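PDB 4EUO: ABC transporter, substrate binding protein (Polyamine) from Agrobacterium tumefaciens, which binds gamma-aminobutyrate (GABA) selectively in the periplasm as the solute-binding protein of an ABC transporter, probably delivering it for uptake. Local coordinates for residues S198-N201 with G202-T205; M204-L207 with E208-G211. All coordinates share one frame; numbering follows the deposited sequence.

Contact 1. Residues S198-N201 with G202-T205; sequences SVWN and GRMT. With ABU (gamma-amino-butanoic acid), chain E.
The Trp200 indole lays one face against the bound gamma-amino-butanoic acid, whose CB sits 3.3 Å above the ring plane over its centre, while Arg203 CG and NE lie at the ring's edge, near its plane. This is the strand-to-helix turn of a periplasmic binding protein: strand 196-200 ends at the ligand and helix 201-209 starts there. The Arg203 guanidinium meets the ligand carboxylate edge-on, with two bonds, OXT close to the guanidinium plane and O displaced from it: NH2 to OXT at 2.8 Å, almost straight at 174°, and NE to O at 2.9 Å. The chain bends at chi2 (-74°), which turns the guanidinium back past the indole edge towards the carboxylate. NH2 also donates to Gly9 O, which helps fix its rotation. Tyr262, Thr12 and Asp226 also bond to the ligand.

Behind the pocket, Val199 CG2 packs on Met204 CG at 3.6 Å, the side chains crossing at about a right angle. The first turn of the helix closes with Arg203 N bonded to Trp200 O and Thr205 N to Asn201 O. Asn201 ND2 donates to Gly261 O and OD1 accepts from Ser102 N, and one water links ND2 (2.9 Å) to Thr205 OG1 (2.7 Å).

Contact 2. Residues M204-L207 with E208-G211; sequences MTAL and EQSG
Glu208 meets the preceding turn through its backbone N, which donates to Met204 O at 3.0 Å, and through its CB, which rests 3.5 Å from Thr205 O. Its CG stands anti to the backbone N (chi1 179°) and the chain runs on extended, carrying the carboxylate away from the turn; a water that donates to Thr205 O at 2.8 Å reaches OE2 only weakly. Gln209 N donates to that same Thr205 O, giving this carbonyl a second bond. The Gln209 side chain then slants across that of Thr205: CG passes 3.3 Å from Thr205 O, NE2 touches the Thr205 methyl CG2 at 3.6 Å, and OE1 comes to 3.6 Å from Ala206 CA. Here helix 201-209 stops in a Schellman motif. Ser210, the first residue to leave helical angles, still gives its N to Ala206 O at 3.0 Å, with a weak, bent second bond to Leu207 O, and its CB lies against both carbonyl oxygens. Gly211, at a phi of 86°, takes the C-prime place: its N bonds to Glu208 O, and Val212 N reaches back to Leu207 O.

Overall arrangement
Contact 1 joins the end of strand 196-200 to the start of helix 201-209, and contact 2 is the helix's far end; they share Met204 and Thr205, and their centres lie 9 Å apart. Contact 1 is the buried end, centred about 9 Å from the centre of the chain, where residues 198-205 put Trp200 and Arg203 into the ligand pocket. Contact 2 lies about 17 Å from the chain centre, and its later residues, from Glu208 on, are exposed. It contributes no residue to the pocket; the side chain of Ala206 remains about 8 Å from the ligand. Helix 182-190 flanks both contacts: Gln186 bonds to Arg203 O and also touches Ala206 and Leu207.

Contact 1. Residues S198-N201 with G202-T205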
loop_
_atom_site.group_PDB
_atom_site.type_symbol
_atom_site.label_atom_id
_atom_site.label_comp_id
_atom_site.label_asym_id
_atom_site.label_seq_id
_atom_site.Cartn_x
_atom_site.Cartn_y
_atom_site.Cartn_z
ATOM N N SER A 198 11.832 -5.438 -2.243
ATOM C CA SER A 198 10.572 -4.945 -2.817
ATOM C C SER A 198 9.831 -4.161 -1.744
ATOM O O SER A 198 9.431 -4.743 -0.733
ATOM C CB SER A 198 9.725 -6.101 -3.291
ATOM O OG SER A 198 8.500 -5.545 -3.752
ATOM N N VAL A 199 9.689 -2.861 -1.933
ATOM C CA VAL A 199 9.173 -1.972 -0.906
ATOM C C VAL A 199 8.140 -1.019 -1.468
ATOM O O VAL A 199 8.071 -0.789 -2.684
ATOM C CB VAL A 199 10.345 -1.142 -0.274
ATOM C CG1 VAL A 199 11.345 -2.075 0.425
ATOM C CG2 VAL A 199 11.073 -0.334 -1.346
ATOM N N TRP A 200 7.342 -0.413 -0.580
ATOM C CA TRP A 200 6.367 0.593 -0.973
ATOM C C TRP A 200 7.136 1.811 -1.456
ATOM O O TRP A 200 8.034 2.295 -0.747
ATOM C CB TRP A 200 5.477 0.953 0.216
ATOM C CG TRP A 200 4.569 -0.127 0.700
ATOM C CD1 TRP A 200 3.885 -1.026 -0.059
ATOM C CD2 TRP A 200 4.147 -0.337 2.053
ATOM N NE1 TRP A 200 3.069 -1.813 0.744
ATOM C CE2 TRP A 200 3.202 -1.394 2.045
ATOM C CE3 TRP A 200 4.473 0.269 3.276
ATOM C CZ2 TRP A 200 2.598 -1.871 3.217
ATOM C CZ3 TRP A 200 3.830 -0.162 4.430
ATOM C CH2 TRP A 200 2.926 -1.239 4.397
ATOM N N ASN A 201 6.779 2.357 -2.640
ATOM C CA ASN A 201 7.609 3.410 -3.216
ATOM C C ASN A 201 7.754 4.642 -2.341
ATOM O O ASN A 201 8.846 5.227 -2.259
ATOM C CB ASN A 201 7.139 3.764 -4.625
ATOM C CG ASN A 201 5.845 4.545 -4.654
ATOM O OD1 ASN A 201 4.741 3.979 -4.528
ATOM N ND2 ASN A 201 5.957 5.871 -4.765
ATOM N N GLY A 202 6.680 5.041 -1.696
ATOM C CA GLY A 202 6.684 6.241 -0.886
ATOM C C GLY A 202 7.591 6.116 0.321
ATOM O O GLY A 202 8.096 7.131 0.822
ATOM N N ARG A 203 7.875 4.893 0.779
ATOM C CA ARG A 203 8.798 4.732 1.906
ATOM C C ARG A 203 10.221 5.092 1.483
ATOM O O ARG A 203 10.994 5.578 2.320
ATOM C CB ARG A 203 8.731 3.313 2.429
ATOM C CG ARG A 203 7.380 2.982 3.052
ATOM C CD ARG A 203 7.232 3.649 4.421
ATOM N NE ARG A 203 5.846 3.550 4.894
ATOM C CZ ARG A 203 5.474 3.775 6.149
ATOM N NH1 ARG A 203 6.380 4.061 7.074
ATOM N NH2 ARG A 203 4.203 3.635 6.509
ATOM N N MET A 204 10.553 4.905 0.195
ATOM C CA MET A 204 11.863 5.308 -0.325
ATOM C C MET A 204 11.888 6.829 -0.508
ATOM O O MET A 204 12.890 7.459 -0.140
ATOM C CB MET A 204 12.159 4.595 -1.644
ATOM C CG MET A 204 12.222 3.072 -1.522
ATOM S SD MET A 204 13.444 2.452 -0.328
ATOM C CE MET A 204 12.398 2.163 1.175
ATOM N N THR A 205 10.786 7.434 -0.984
ATOM C CA THR A 205 10.691 8.891 -1.067
ATOM C C THR A 205 10.927 9.475 0.329
ATOM O O THR A 205 11.687 10.450 0.472
ATOM C CB THR A 205 9.305 9.297 -1.555
ATOM O OG1 THR A 205 9.177 8.810 -2.892
ATOM C CG2 THR A 205 9.093 10.808 -1.539
HETATM N N ABU E . -0.549 -0.486 1.832
HETATM C CD ABU E . 0.432 0.528 1.424
HETATM C CB ABU E . 0.978 1.284 2.611
HETATM C CG ABU E . 1.944 2.316 2.138
HETATM C C ABU E . 2.682 3.070 3.224
HETATM O O ABU E . 3.789 3.722 2.876
HETATM O OXT ABU E . 2.350 3.005 4.491
HETATM O O HOH W 1 8.621 7.023 -4.896
#

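Contact 2. Residues M204-L207 with E208-G211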
loop_
_atom_site.group_PDB
_atom_site.type_symbol
_atom_site.label_atom_id
_atom_site.label_comp_id
_atom_site.label_asym_id
_atom_site.label_seq_id
_atom_site.Cartn_x
_atom_site.Cartn_y
_atom_site.Cartn_z
ATOM N N MET A 204 10.553 4.905 0.195
ATOM C CA MET A 204 11.863 5.308 -0.325
ATOM C C MET A 204 11.888 6.829 -0.508
ATOM O O MET A 204 12.890 7.459 -0.140
ATOM C CB MET A 204 12.159 4.595 -1.644
ATOM C CG MET A 204 12.222 3.072 -1.522
ATOM S SD MET A 204 13.444 2.452 -0.328
ATOM C CE MET A 204 12.398 2.163 1.175
ATOM N N THR A 205 10.786 7.434 -0.984
ATOM C CA THR A 205 10.691 8.891 -1.067
ATOM C C THR A 205 10.927 9.475 0.329
ATOM O O THR A 205 11.687 10.450 0.472
ATOM C CB THR A 205 9.305 9.297 -1.555
ATOM O OG1 THR A 205 9.177 8.810 -2.892
ATOM C CG2 THR A 205 9.093 10.808 -1.539
ATOM N N ALA A 206 10.310 8.897 1.375
ATOM C CA ALA A 206 10.484 9.443 2.735
ATOM C C ALA A 206 11.893 9.316 3.230
ATOM O O ALA A 206 12.397 10.250 3.876
ATOM C CB ALA A 206 9.516 8.777 3.675
ATOM N N LEU A 207 12.564 8.201 2.946
ATOM C CA LEU A 207 13.959 8.053 3.344
ATOM C C LEU A 207 14.793 9.149 2.695
ATOM O O LEU A 207 15.583 9.806 3.383
ATOM C CB LEU A 207 14.522 6.700 2.932
ATOM C CG LEU A 207 14.266 5.553 3.891
ATOM C CD1 LEU A 207 14.753 4.239 3.299
ATOM C CD2 LEU A 207 14.928 5.787 5.282
ATOM N N GLU A 208 14.597 9.397 1.396
ATOM C CA GLU A 208 15.334 10.427 0.660
ATOM C C GLU A 208 15.036 11.799 1.259
ATOM O O GLU A 208 15.962 12.616 1.393
ATOM C CB GLU A 208 14.938 10.400 -0.833
ATOM C CG GLU A 208 15.639 11.456 -1.681
ATOM C CD GLU A 208 15.414 11.283 -3.168
ATOM O OE1 GLU A 208 15.852 10.248 -3.720
ATOM O OE2 GLU A 208 14.795 12.182 -3.781
ATOM N N GLN A 209 13.788 12.060 1.639
ATOM C CA GLN A 209 13.345 13.331 2.230
ATOM C C GLN A 209 14.089 13.562 3.562
ATOM O O GLN A 209 14.412 14.721 3.912
ATOM C CB GLN A 209 11.837 13.331 2.497
ATOM C CG GLN A 209 10.959 13.579 1.276
ATOM C CD GLN A 209 9.481 13.307 1.501
ATOM O OE1 GLN A 209 9.058 12.728 2.505
ATOM N NE2 GLN A 209 8.656 13.700 0.549
ATOM N N SER A 210 14.409 12.465 4.286
ATOM C CA SER A 210 15.122 12.508 5.563
ATOM C C SER A 210 16.620 12.442 5.372
ATOM O O SER A 210 17.351 12.202 6.327
ATOM C CB SER A 210 14.645 11.387 6.481
ATOM O OG SER A 210 15.154 11.626 7.786
ATOM N N GLY A 211 17.062 12.661 4.133
ATOM C CA GLY A 211 18.485 12.709 3.806
ATOM C C GLY A 211 19.193 11.410 3.505
ATOM O O GLY A 211 20.372 11.426 3.152
HETATM O O HOH W 2 12.278 12.393 -1.458
#